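Local coordinates for protein GrgF (Penicillium sp. sh18, PDB 6LZH) that acts as a polyketide transferase in the biosynthesis of the fungal furanone gregatin A, probably joining two polyketide chains by Claisen condensation, at residues 234-239 with 261-266; 120-125 with 134-139; 219-224 with 249-254; 34-39 with 107-112. One frame throughout, in Å; residues are numbered along the deposited sequence.

Contact 1 of 4, residues 234-239 with 261-266. With NA (sodium ion), chain C.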
loop_
_atom_site.group_PDB
_atom_site.type_symbol
_atom_site.label_atom_id
_atom_site.label_comp_id
_atom_site.label_asym_id
_atom_site.label_seq_id
_atom_site.Cartn_x
_atom_site.Cartn_y
_atom_site.Cartn_z
ATOM N N MET A 234 -1.250 -23.387 3.626
ATOM C CA MET A 234 -2.602 -22.883 3.478
ATOM C C MET A 234 -3.596 -23.954 3.887
ATOM O O MET A 234 -3.434 -25.135 3.538
ATOM C CB MET A 234 -2.902 -22.448 2.044
ATOM C CG MET A 234 -4.204 -21.648 1.979
ATOM S SD MET A 234 -4.497 -21.035 0.318
ATOM C CE MET A 234 -3.206 -19.797 0.142
ATOM N N VAL A 235 -4.636 -23.528 4.598
ATOM C CA VAL A 235 -5.706 -24.411 5.062
ATOM C C VAL A 235 -7.011 -23.891 4.488
ATOM O O VAL A 235 -7.528 -22.851 4.927
ATOM C CB VAL A 235 -5.763 -24.495 6.589
ATOM C CG1 VAL A 235 -6.920 -25.395 7.025
ATOM C CG2 VAL A 235 -4.426 -25.004 7.113
ATOM N N THR A 236 -7.538 -24.608 3.498
ATOM C CA THR A 236 -8.596 -24.095 2.638
ATOM C C THR A 236 -9.829 -24.977 2.785
ATOM O O THR A 236 -9.770 -26.174 2.456
ATOM C CB THR A 236 -8.124 -24.058 1.176
ATOM O OG1 THR A 236 -7.107 -23.058 1.023
ATOM C CG2 THR A 236 -9.271 -23.742 0.236
ATOM N N PRO A 237 -10.950 -24.452 3.274
ATOM C CA PRO A 237 -12.183 -25.239 3.261
ATOM C C PRO A 237 -12.564 -25.547 1.821
ATOM O O PRO A 237 -12.389 -24.713 0.931
ATOM C CB PRO A 237 -13.205 -24.322 3.946
ATOM C CG PRO A 237 -12.363 -23.307 4.744
ATOM C CD PRO A 237 -11.153 -23.107 3.852
ATOM N N GLU A 238 -13.030 -26.781 1.587
ATOM C CA GLU A 238 -13.350 -27.204 0.222
ATOM C C GLU A 238 -14.514 -26.410 -0.354
ATOM O O GLU A 238 -14.545 -26.131 -1.561
ATOM C CB GLU A 238 -13.665 -28.703 0.177
ATOM C CG GLU A 238 -14.243 -29.203 -1.167
ATOM C CD GLU A 238 -14.750 -30.654 -1.107
ATOM O OE1 GLU A 238 -14.781 -31.253 -0.013
ATOM O OE2 GLU A 238 -15.142 -31.194 -2.160
ATOM N N LEU A 239 -15.459 -26.025 0.488
ATOM C CA LEU A 239 -16.728 -25.446 0.069
ATOM C C LEU A 239 -16.874 -24.020 0.585
ATOM O O LEU A 239 -17.960 -23.594 0.996
ATOM C CB LEU A 239 -17.889 -26.316 0.546
ATOM C CG LEU A 239 -17.784 -27.788 0.132
ATOM C CD1 LEU A 239 -18.945 -28.600 0.742
ATOM C CD2 LEU A 239 -17.720 -27.923 -1.405
ATOM N N LEU A 261 -0.486 -27.527 1.386
ATOM C CA LEU A 261 -1.917 -27.264 1.313
ATOM C C LEU A 261 -2.690 -28.334 2.069
ATOM O O LEU A 261 -2.474 -29.530 1.847
ATOM C CB LEU A 261 -2.393 -27.246 -0.143
ATOM C CG LEU A 261 -3.901 -27.065 -0.349
ATOM C CD1 LEU A 261 -4.371 -25.679 0.140
ATOM C CD2 LEU A 261 -4.248 -27.259 -1.823
ATOM N N ASP A 262 -3.616 -27.905 2.923
ATOM C CA ASP A 262 -4.612 -28.799 3.514
ATOM C C ASP A 262 -5.995 -28.331 3.090
ATOM O O ASP A 262 -6.336 -27.161 3.284
ATOM C CB ASP A 262 -4.507 -28.813 5.043
ATOM C CG ASP A 262 -5.457 -29.810 5.676
ATOM O OD1 ASP A 262 -5.936 -30.702 4.935
ATOM O OD2 ASP A 262 -5.702 -29.714 6.899
ATOM N N ILE A 263 -6.776 -29.225 2.485
ATOM C CA ILE A 263 -8.169 -28.948 2.141
ATOM C C ILE A 263 -9.055 -29.503 3.244
ATOM O O ILE A 263 -8.966 -30.692 3.566
ATOM C CB ILE A 263 -8.552 -29.586 0.791
ATOM C CG1 ILE A 263 -7.620 -29.119 -0.322
ATOM C CG2 ILE A 263 -10.015 -29.270 0.458
ATOM C CD1 ILE A 263 -7.843 -27.686 -0.742
ATOM N N LEU A 264 -9.956 -28.677 3.784
ATOM C CA LEU A 264 -10.896 -29.169 4.801
ATOM C C LEU A 264 -12.117 -29.711 4.069
ATOM O O LEU A 264 -13.006 -28.953 3.672
ATOM C CB LEU A 264 -11.275 -28.075 5.784
ATOM C CG LEU A 264 -10.131 -27.361 6.512
ATOM C CD1 LEU A 264 -10.698 -26.405 7.544
ATOM C CD2 LEU A 264 -9.199 -28.370 7.179
ATOM N N LYS A 265 -12.163 -31.032 3.910
ATOM C CA LYS A 265 -13.185 -31.665 3.081
ATOM C C LYS A 265 -14.583 -31.408 3.638
ATOM O O LYS A 265 -14.835 -31.586 4.831
ATOM C CB LYS A 265 -12.913 -33.165 2.990
ATOM C CG LYS A 265 -11.929 -33.558 1.886
ATOM C CD LYS A 265 -12.620 -33.577 0.514
ATOM C CE LYS A 265 -11.628 -33.504 -0.652
ATOM N NZ LYS A 265 -11.615 -32.153 -1.310
ATOM N N GLY A 266 -15.489 -30.967 2.770
ATOM C CA GLY A 266 -16.872 -30.774 3.154
ATOM C C GLY A 266 -17.167 -29.531 3.964
ATOM O O GLY A 266 -18.310 -29.359 4.406
HETATM NA NA NA C . -7.702 -32.371 4.761
HETATM O O HOH W 1 -7.654 -31.790 7.169
HETATM O O HOH W 2 -10.292 -32.896 5.581
#

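Contact 2 of 4, residues 120-125 with 134-139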
loop_
_atom_site.group_PDB
_atom_site.type_symbol
_atom_site.label_atom_id
_atom_site.label_comp_id
_atom_site.label_asym_id
_atom_site.label_seq_id
_atom_site.Cartn_x
_atom_site.Cartn_y
_atom_site.Cartn_z
ATOM N N VAL A 120 -3.010 -11.003 5.719
ATOM C CA VAL A 120 -1.947 -10.217 6.359
ATOM C C VAL A 120 -0.779 -11.113 6.781
ATOM O O VAL A 120 0.395 -10.718 6.702
ATOM C CB VAL A 120 -2.558 -9.446 7.546
ATOM C CG1 VAL A 120 -1.502 -8.870 8.447
ATOM C CG2 VAL A 120 -3.502 -8.355 7.030
ATOM N N THR A 121 -1.086 -12.316 7.272
ATOM C CA THR A 121 -0.044 -13.276 7.651
ATOM C C THR A 121 0.853 -13.627 6.462
ATOM O O THR A 121 2.085 -13.615 6.574
ATOM C CB THR A 121 -0.701 -14.537 8.243
ATOM O OG1 THR A 121 -1.229 -14.245 9.548
ATOM C CG2 THR A 121 0.311 -15.706 8.390
ATOM N N LEU A 122 0.254 -13.972 5.314
ATOM C CA LEU A 122 1.060 -14.295 4.138
ATOM C C LEU A 122 1.904 -13.099 3.691
ATOM O O LEU A 122 3.062 -13.257 3.278
ATOM C CB LEU A 122 0.152 -14.767 2.999
ATOM C CG LEU A 122 -0.570 -16.091 3.278
ATOM C CD1 LEU A 122 -1.695 -16.341 2.298
ATOM C CD2 LEU A 122 0.408 -17.277 3.326
ATOM N N ALA A 123 1.335 -11.894 3.741
ATOM C CA ALA A 123 2.096 -10.722 3.311
ATOM C C ALA A 123 3.262 -10.461 4.252
ATOM O O ALA A 123 4.365 -10.125 3.812
ATOM C CB ALA A 123 1.179 -9.497 3.243
ATOM N N ALA A 124 3.034 -10.592 5.557
ATOM C CA ALA A 124 4.130 -10.388 6.502
ATOM C C ALA A 124 5.225 -11.428 6.293
ATOM O O ALA A 124 6.420 -11.105 6.351
ATOM C CB ALA A 124 3.601 -10.422 7.938
ATOM N N ALA A 125 4.837 -12.685 6.015
ATOM C CA ALA A 125 5.834 -13.717 5.730
ATOM C C ALA A 125 6.584 -13.424 4.436
ATOM O O ALA A 125 7.725 -13.870 4.263
ATOM C CB ALA A 125 5.163 -15.087 5.633
ATOM N N ALA A 134 4.632 -19.912 8.386
ATOM C CA ALA A 134 3.392 -19.154 8.308
ATOM C C ALA A 134 2.251 -20.095 7.960
ATOM O O ALA A 134 2.414 -20.969 7.104
ATOM C CB ALA A 134 3.472 -18.033 7.257
ATOM N N ILE A 135 1.097 -19.907 8.617
ATOM C CA ILE A 135 -0.117 -20.676 8.335
ATOM C C ILE A 135 -1.256 -19.712 8.037
ATOM O O ILE A 135 -1.553 -18.824 8.851
ATOM C CB ILE A 135 -0.506 -21.588 9.514
ATOM C CG1 ILE A 135 0.623 -22.585 9.834
ATOM C CG2 ILE A 135 -1.852 -22.294 9.195
ATOM C CD1 ILE A 135 0.412 -23.322 11.200
ATOM N N ALA A 136 -1.910 -19.899 6.886
ATOM C CA ALA A 136 -3.084 -19.117 6.512
ATOM C C ALA A 136 -4.299 -20.037 6.465
ATOM O O ALA A 136 -4.313 -21.019 5.717
ATOM C CB ALA A 136 -2.876 -18.421 5.160
ATOM N N VAL A 137 -5.308 -19.727 7.270
ATOM C CA VAL A 137 -6.542 -20.502 7.324
ATOM C C VAL A 137 -7.651 -19.712 6.648
ATOM O O VAL A 137 -7.979 -18.599 7.079
ATOM C CB VAL A 137 -6.928 -20.842 8.770
ATOM C CG1 VAL A 137 -8.224 -21.612 8.764
ATOM C CG2 VAL A 137 -5.801 -21.613 9.472
ATOM N N ALA A 138 -8.258 -20.314 5.605
ATOM C CA ALA A 138 -9.297 -19.713 4.789
ATOM C C ALA A 138 -9.003 -18.243 4.474
ATOM O O ALA A 138 -9.848 -17.378 4.751
ATOM C CB ALA A 138 -10.654 -19.872 5.473
ATOM N N PRO A 139 -7.837 -17.915 3.897
ATOM C CA PRO A 139 -7.476 -16.499 3.732
ATOM C C PRO A 139 -8.394 -15.766 2.769
ATOM O O PRO A 139 -8.821 -16.309 1.747
ATOM C CB PRO A 139 -6.048 -16.554 3.186
ATOM C CG PRO A 139 -5.936 -17.909 2.521
ATOM C CD PRO A 139 -6.749 -18.811 3.455
#

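Contact 3 of 4, residues 219-224 with 249-254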
loop_
_atom_site.group_PDB
_atom_site.type_symbol
_atom_site.label_atom_id
_atom_site.label_comp_id
_atom_site.label_asym_id
_atom_site.label_seq_id
_atom_site.Cartn_x
_atom_site.Cartn_y
_atom_site.Cartn_z
ATOM N N ASN A 219 -2.827 -6.211 -3.401
ATOM C CA ASN A 219 -3.068 -7.448 -4.140
ATOM C C ASN A 219 -2.073 -8.471 -3.618
ATOM O O ASN A 219 -0.904 -8.454 -4.011
ATOM C CB ASN A 219 -2.923 -7.245 -5.644
ATOM C CG ASN A 219 -3.181 -8.521 -6.422
ATOM O OD1 ASN A 219 -3.501 -9.569 -5.837
ATOM N ND2 ASN A 219 -3.049 -8.443 -7.745
ATOM N N ILE A 220 -2.549 -9.342 -2.719
ATOM C CA ILE A 220 -1.700 -10.347 -2.089
ATOM C C ILE A 220 -1.032 -11.233 -3.137
ATOM O O ILE A 220 0.092 -11.705 -2.936
ATOM C CB ILE A 220 -2.543 -11.162 -1.074
ATOM C CG1 ILE A 220 -1.662 -12.066 -0.229
ATOM C CG2 ILE A 220 -3.655 -11.944 -1.752
ATOM C CD1 ILE A 220 -0.584 -11.292 0.514
ATOM N N LEU A 221 -1.697 -11.464 -4.269
ATOM C CA LEU A 221 -1.099 -12.277 -5.325
ATOM C C LEU A 221 0.213 -11.691 -5.830
ATOM O O LEU A 221 1.028 -12.424 -6.396
ATOM C CB LEU A 221 -2.069 -12.436 -6.500
ATOM C CG LEU A 221 -3.386 -13.177 -6.265
ATOM C CD1 LEU A 221 -4.124 -13.395 -7.576
ATOM C CD2 LEU A 221 -3.158 -14.497 -5.575
ATOM N N ASN A 222 0.447 -10.399 -5.624
ATOM C CA ASN A 222 1.665 -9.766 -6.123
ATOM C C ASN A 222 2.877 -9.958 -5.217
ATOM O O ASN A 222 3.991 -9.614 -5.635
ATOM C CB ASN A 222 1.435 -8.274 -6.312
ATOM C CG ASN A 222 0.698 -7.950 -7.606
ATOM O OD1 ASN A 222 0.612 -6.791 -7.999
ATOM N ND2 ASN A 222 0.172 -8.973 -8.272
ATOM N N VAL A 223 2.705 -10.459 -3.986
ATOM C CA VAL A 223 3.863 -10.569 -3.105
ATOM C C VAL A 223 4.039 -11.974 -2.533
ATOM O O VAL A 223 5.082 -12.265 -1.939
ATOM C CB VAL A 223 3.806 -9.522 -1.968
ATOM C CG1 VAL A 223 3.519 -8.115 -2.536
ATOM C CG2 VAL A 223 2.782 -9.901 -0.900
ATOM N N VAL A 224 3.050 -12.862 -2.704
ATOM C CA VAL A 224 3.180 -14.178 -2.065
ATOM C C VAL A 224 4.304 -15.014 -2.679
ATOM O O VAL A 224 4.819 -15.937 -2.027
ATOM C CB VAL A 224 1.857 -14.962 -2.089
ATOM C CG1 VAL A 224 0.848 -14.311 -1.162
ATOM C CG2 VAL A 224 1.314 -15.116 -3.531
ATOM N N LEU A 249 -7.050 -21.092 -3.672
ATOM C CA LEU A 249 -6.159 -21.980 -4.418
ATOM C C LEU A 249 -5.364 -21.203 -5.452
ATOM O O LEU A 249 -4.203 -21.530 -5.720
ATOM C CB LEU A 249 -6.961 -23.094 -5.087
ATOM C CG LEU A 249 -7.633 -24.020 -4.057
ATOM C CD1 LEU A 249 -8.300 -25.214 -4.727
ATOM C CD2 LEU A 249 -6.617 -24.470 -3.001
ATOM N N ASN A 250 -5.965 -20.152 -6.010
ATOM C CA ASN A 250 -5.225 -19.258 -6.892
ATOM C C ASN A 250 -4.041 -18.642 -6.160
ATOM O O ASN A 250 -2.918 -18.615 -6.676
ATOM C CB ASN A 250 -6.171 -18.181 -7.434
ATOM C CG ASN A 250 -7.041 -18.700 -8.587
ATOM O OD1 ASN A 250 -6.740 -19.749 -9.170
ATOM N ND2 ASN A 250 -8.106 -17.970 -8.929
ATOM N N CYS A 251 -4.264 -18.184 -4.931
ATOM C CA CYS A 251 -3.157 -17.661 -4.138
ATOM C C CYS A 251 -2.097 -18.740 -3.900
ATOM O O CYS A 251 -0.893 -18.500 -4.087
ATOM C CB CYS A 251 -3.695 -17.095 -2.824
ATOM S SG CYS A 251 -2.439 -16.270 -1.804
ATOM N N PHE A 252 -2.527 -19.940 -3.492
ATOM C CA PHE A 252 -1.574 -21.035 -3.303
ATOM C C PHE A 252 -0.781 -21.301 -4.578
ATOM O O PHE A 252 0.430 -21.547 -4.525
ATOM C CB PHE A 252 -2.284 -22.312 -2.853
ATOM C CG PHE A 252 -1.337 -23.409 -2.397
ATOM C CD1 PHE A 252 -0.805 -23.381 -1.114
ATOM C CD2 PHE A 252 -0.968 -24.447 -3.246
ATOM C CE1 PHE A 252 0.081 -24.348 -0.681
ATOM C CE2 PHE A 252 -0.072 -25.459 -2.809
ATOM C CZ PHE A 252 0.454 -25.390 -1.524
ATOM N N GLU A 253 -1.443 -21.239 -5.734
ATOM C CA GLU A 253 -0.744 -21.516 -6.982
ATOM C C GLU A 253 0.335 -20.476 -7.259
ATOM O O GLU A 253 1.382 -20.811 -7.822
ATOM C CB GLU A 253 -1.750 -21.611 -8.129
ATOM C CG GLU A 253 -2.597 -22.880 -8.022
ATOM C CD GLU A 253 -3.579 -23.078 -9.156
ATOM O OE1 GLU A 253 -3.132 -23.352 -10.290
ATOM O OE2 GLU A 253 -4.799 -22.983 -8.908
ATOM N N HIS A 254 0.129 -19.226 -6.821
ATOM C CA HIS A 254 1.123 -18.168 -7.007
ATOM C C HIS A 254 2.295 -18.272 -6.040
ATOM O O HIS A 254 3.343 -17.667 -6.286
ATOM C CB HIS A 254 0.467 -16.791 -6.854
ATOM C CG HIS A 254 -0.299 -16.356 -8.061
ATOM N ND1 HIS A 254 -1.600 -16.739 -8.294
ATOM C CD2 HIS A 254 0.057 -15.572 -9.107
ATOM C CE1 HIS A 254 -2.018 -16.204 -9.430
ATOM N NE2 HIS A 254 -1.030 -15.493 -9.944
#

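Contact 4 of 4, residues 34-39 with 107-112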
loop_
_atom_site.group_PDB
_atom_site.type_symbol
_atom_site.label_atom_id
_atom_site.label_comp_id
_atom_site.label_asym_id
_atom_site.label_seq_id
_atom_site.Cartn_x
_atom_site.Cartn_y
_atom_site.Cartn_z
ATOM N N ALA A 34 6.867 -20.241 19.139
ATOM C CA ALA A 34 5.849 -19.225 19.391
ATOM C C ALA A 34 5.049 -18.952 18.121
ATOM O O ALA A 34 5.482 -19.260 17.000
ATOM C CB ALA A 34 6.454 -17.916 19.907
ATOM N N LEU A 35 3.880 -18.336 18.321
ATOM C CA LEU A 35 2.902 -18.119 17.260
ATOM C C LEU A 35 2.169 -16.809 17.506
ATOM O O LEU A 35 1.657 -16.573 18.611
ATOM C CB LEU A 35 1.897 -19.271 17.201
ATOM C CG LEU A 35 0.987 -19.345 15.981
ATOM C CD1 LEU A 35 1.791 -19.703 14.751
ATOM C CD2 LEU A 35 -0.110 -20.385 16.221
ATOM N N ILE A 36 2.123 -15.969 16.473
ATOM C CA ILE A 36 1.372 -14.719 16.473
ATOM C C ILE A 36 0.136 -14.924 15.604
ATOM O O ILE A 36 0.258 -15.199 14.401
ATOM C CB ILE A 36 2.220 -13.546 15.956
ATOM C CG1 ILE A 36 3.504 -13.403 16.780
ATOM C CG2 ILE A 36 1.395 -12.259 15.962
ATOM C CD1 ILE A 36 4.452 -12.346 16.239
ATOM N N MET A 37 -1.047 -14.778 16.205
ATOM C CA MET A 37 -2.316 -15.129 15.569
ATOM C C MET A 37 -3.104 -13.877 15.197
ATOM O O MET A 37 -3.263 -12.969 16.022
ATOM C CB MET A 37 -3.145 -16.023 16.498
ATOM C CG MET A 37 -2.433 -17.351 16.808
ATOM S SD MET A 37 -3.277 -18.317 18.078
ATOM C CE MET A 37 -4.796 -18.799 17.228
ATOM N N SER A 38 -3.612 -13.840 13.963
ATOM C CA SER A 38 -4.311 -12.680 13.425
ATOM C C SER A 38 -5.753 -13.064 13.119
ATOM O O SER A 38 -5.992 -14.103 12.473
ATOM C CB SER A 38 -3.636 -12.165 12.131
ATOM O OG SER A 38 -2.347 -11.638 12.367
ATOM N N PRO A 39 -6.732 -12.244 13.532
ATOM C CA PRO A 39 -8.141 -12.638 13.415
ATOM C C PRO A 39 -8.750 -12.260 12.075
ATOM O O PRO A 39 -8.077 -11.663 11.222
ATOM C CB PRO A 39 -8.807 -11.875 14.573
ATOM C CG PRO A 39 -7.982 -10.620 14.687
ATOM C CD PRO A 39 -6.559 -11.000 14.310
ATOM N N LYS A 107 14.239 -18.429 16.640
ATOM C CA LYS A 107 14.227 -19.145 15.375
ATOM C C LYS A 107 12.975 -20.003 15.201
ATOM O O LYS A 107 12.892 -20.765 14.231
ATOM C CB LYS A 107 15.498 -20.004 15.250
ATOM C CG LYS A 107 16.735 -19.194 14.804
ATOM C CD LYS A 107 18.052 -19.735 15.386
ATOM C CE LYS A 107 17.902 -20.195 16.850
ATOM N NZ LYS A 107 19.183 -20.187 17.680
ATOM N N GLN A 108 11.998 -19.892 16.109
ATOM C CA GLN A 108 10.766 -20.679 16.056
ATOM C C GLN A 108 9.543 -19.782 16.219
ATOM O O GLN A 108 8.599 -20.110 16.941
ATOM C CB GLN A 108 10.761 -21.781 17.114
ATOM C CG GLN A 108 11.993 -22.694 17.052
ATOM C CD GLN A 108 11.952 -23.789 18.083
ATOM O OE1 GLN A 108 11.605 -23.554 19.243
ATOM N NE2 GLN A 108 12.321 -25.004 17.675
ATOM N N ILE A 109 9.534 -18.640 15.553
ATOM C CA ILE A 109 8.402 -17.724 15.615
ATOM C C ILE A 109 7.612 -17.882 14.333
ATOM O O ILE A 109 8.127 -17.602 13.244
ATOM C CB ILE A 109 8.855 -16.274 15.811
ATOM C CG1 ILE A 109 9.513 -16.131 17.189
ATOM C CG2 ILE A 109 7.653 -15.329 15.671
ATOM C CD1 ILE A 109 10.095 -14.754 17.464
ATOM N N ALA A 110 6.374 -18.340 14.463
ATOM C CA ALA A 110 5.499 -18.564 13.324
ATOM C C ALA A 110 4.355 -17.549 13.331
ATOM O O ALA A 110 4.048 -16.927 14.347
ATOM C CB ALA A 110 4.966 -20.005 13.341
ATOM N N LEU A 111 3.757 -17.346 12.161
ATOM C CA LEU A 111 2.579 -16.509 12.007
ATOM C C LEU A 111 1.404 -17.390 11.612
ATOM O O LEU A 111 1.565 -18.325 10.821
ATOM C CB LEU A 111 2.794 -15.438 10.929
ATOM C CG LEU A 111 3.982 -14.483 11.103
ATOM C CD1 LEU A 111 4.002 -13.467 9.950
ATOM C CD2 LEU A 111 3.906 -13.793 12.469
ATOM N N TRP A 112 0.221 -17.055 12.119
ATOM C CA TRP A 112 -0.998 -17.808 11.849
ATOM C C TRP A 112 -2.118 -16.800 11.662
ATOM O O TRP A 112 -2.224 -15.843 12.424
ATOM C CB TRP A 112 -1.297 -18.761 13.019
ATOM C CG TRP A 112 -2.509 -19.677 12.936
ATOM C CD1 TRP A 112 -2.498 -21.045 12.756
ATOM C CD2 TRP A 112 -3.876 -19.316 13.130
ATOM N NE1 TRP A 112 -3.784 -21.541 12.776
ATOM C CE2 TRP A 112 -4.650 -20.503 13.008
ATOM C CE3 TRP A 112 -4.533 -18.103 13.374
ATOM C CZ2 TRP A 112 -6.043 -20.505 13.135
ATOM C CZ3 TRP A 112 -5.927 -18.109 13.491
ATOM C CH2 TRP A 112 -6.657 -19.296 13.375
HETATM O O HOH W 3 -0.374 -13.470 11.920
#

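Contact 1 of 4, residues 234-239 with 261-266
V235 and L264 meet diagonally across two neighbouring parallel strands, where their side chains cross obliquely: CG1 of V235, anti to its backbone N (chi1 178°), lies 3.8 Å from CD2 of L264. D262 shares this face, but its carboxylate turns to a sodium ion. OD1 of D262 and the carbonyl O of I263 both bind the metal at 2.4 Å, and two waters join them; one of these waters also donates to D262 OD2. On the other face CD1 of L261 comes within 3.9 Å of T236 OG1, whose polar partner is Q248 on helix 245-254. Four backbone hydrogen bonds, donated by D262 N, T236 N, L264 N and E238 N, join the segments.

Farther along the chain E238 carries the contact. Its extended chain brings OE1 to G266 N at 2.9 Å, met on the anti side of the carboxylate and 25° out of its plane. The same oxygen forms a salt bridge with K265 NZ at 3.5 Å. P237, level with L264, packs close to the active-site residues D240 and H269. This is the parallel pairing of a beta-alpha-beta unit, strand 232-237, helix 245-254 and strand 259-264, at the edge of an alpha/beta-hydrolase sheet.

Contact 2 of 4, residues 120-125 with 134-139
T121, L122 and A125 lay helix 116-127 against A134 and A136 of strand 133-137, inside the beta-alpha-beta unit 108-114, 116-127, 133-137 of the alpha/beta-hydrolase fold, which begins with the strand leading to the probable nucleophile elbow. The helix starts just after the active-site residue C115, in a G113-C115-G117 pattern consistent with such an elbow. Its segment runs nearly antiparallel to the strand, at 156°, with the axes 7.9 Å apart at closest approach.

Alanine methyls and the branched end of L122 fill this spacing. The methyls of A125 and A134 touch directly, CB to CB, at 3.8 Å. One turn back, the forked end of L122 sits against the single methyl of A136: CD1 of L122 is 3.7 Å from A136 CB, and its CG and CD2 are scarcely farther. The same CD1 looks on to P139 CB at 4.4 Å, where the chain has left the strand. T121 turns its methyl to the strand, CG2 anti to the backbone N, and that methyl lies 3.7 Å from I135 O. Its OG1 is hydrogen-bonded to G117 O within the helix, and no hydrogen bond joins the two segments.

Every touching residue is buried. V120 and A124 pack instead on L91 of helix 84-99, while I135, pointing away from helix 116-127, meets F287 and L288 of helix 277-292 beyond the sheet. Strand 133-137 itself lies between strands 108-114 and 232-237.

Contact 3 of 4, residues 219-224 with 249-254
L221 carries most of the contact between the loop that precedes strand 232-237 and helix 245-254, the helix of the beta-alpha-beta unit at the edge of this alpha/beta-hydrolase sheet. From CB the chain turns at chi1 -64°, which sets CG anti to the carbonyl carbon and places it over one face of the H254 ring. There the side chain forks. CD1 stays with the imidazole, 4.0 Å from H254 CE1. CD2 goes deeper, to 3.9 Å from H254 ND1 and 3.5 Å from C251 CA; the latter is tighter than usual van der Waals contact, evidence that this methyl is pressed against the helix backbone.

V224 adds both of its branches. Its CG1 lies 3.9 Å from C251 SG, and CG2, in the crowded position between the backbone N and the carbonyl carbon, lies 3.8 Å from H254 CB. The segments meet through van der Waals packing, without a hydrogen bond between them. Behind the loop, I220 packs on N119 and A123 of helix 116-127, and I141 touches both I220 and C251. N222 faces the second subunit, where its OD1 accepts from ND2 of N219 and of N222 of that chain.

The imidazole under L221 is fixed from within its own helix. H254 ND1 donates to N250 O at 2.8 Å, nearly straight at 170°, with the acceptor in the ring plane; H254 N reaches that same oxygen from the opposite face of the carbonyl.

Contact 4 of 4, residues 34-39 with 107-112
M37 lays its terminal methyl over the W112 indole: CE is 4.0 Å from the centroid of the six-membered ring and 16° off the ring normal, a CH-pi contact. The bend at chi3 (68°) turns CE onto that face, while SD, 5.3 Å from the same centroid, adds an oblique Met-aromatic approach. L35 fills in beside them. Its CD1 lies 3.7 Å from W112 CB and only 3.5 Å from A110 CB, a tight pair. On the other face I36 and L111 lie side by side, pointing the same way, with I36 CB 3.9 Å from L111 CD2.

A parallel ladder of five backbone hydrogen bonds, from A34 N to S38 N, sets these pairs in register. W112 O takes both S38 N and a water, and that water also bonds S38 OG at 2.7 Å. W112 NE1 is held by Q284 of helix 277-292, which helps fix the turn of the indole.

Farther out, M37 packs on I52 and A53, and W112 on L49, of helix 49-58. On the opposite face I36 rests on L91 of helix 84-99 and L111 on A124 of helix 116-127. Strands 62-66 and 133-137 flank the pair within the sheet.

Contacts 1 and 4 are parallel strand pairings with backbone ladders, yet they differ with position. Contact 4 lies well inside the sheet and is dominated by apolar and aromatic side chains, with a water held between S38 OG and W112 O, whereas contact 1, at the edge strand, adds a sodium ion and a salt bridge. Contact 2 is fully buried and joined by methyl contacts, without a hydrogen bond between its segments; its strand 133-137 bonds to L111 of contact 4 on one side and to V235 of contact 1 on the other. Contact 3 is partly exposed, near the subunit interface. It shares helix 245-254 with the beta-alpha-beta unit of contact 1, and its I220 and C251 touch A123 and L122 of contact 2.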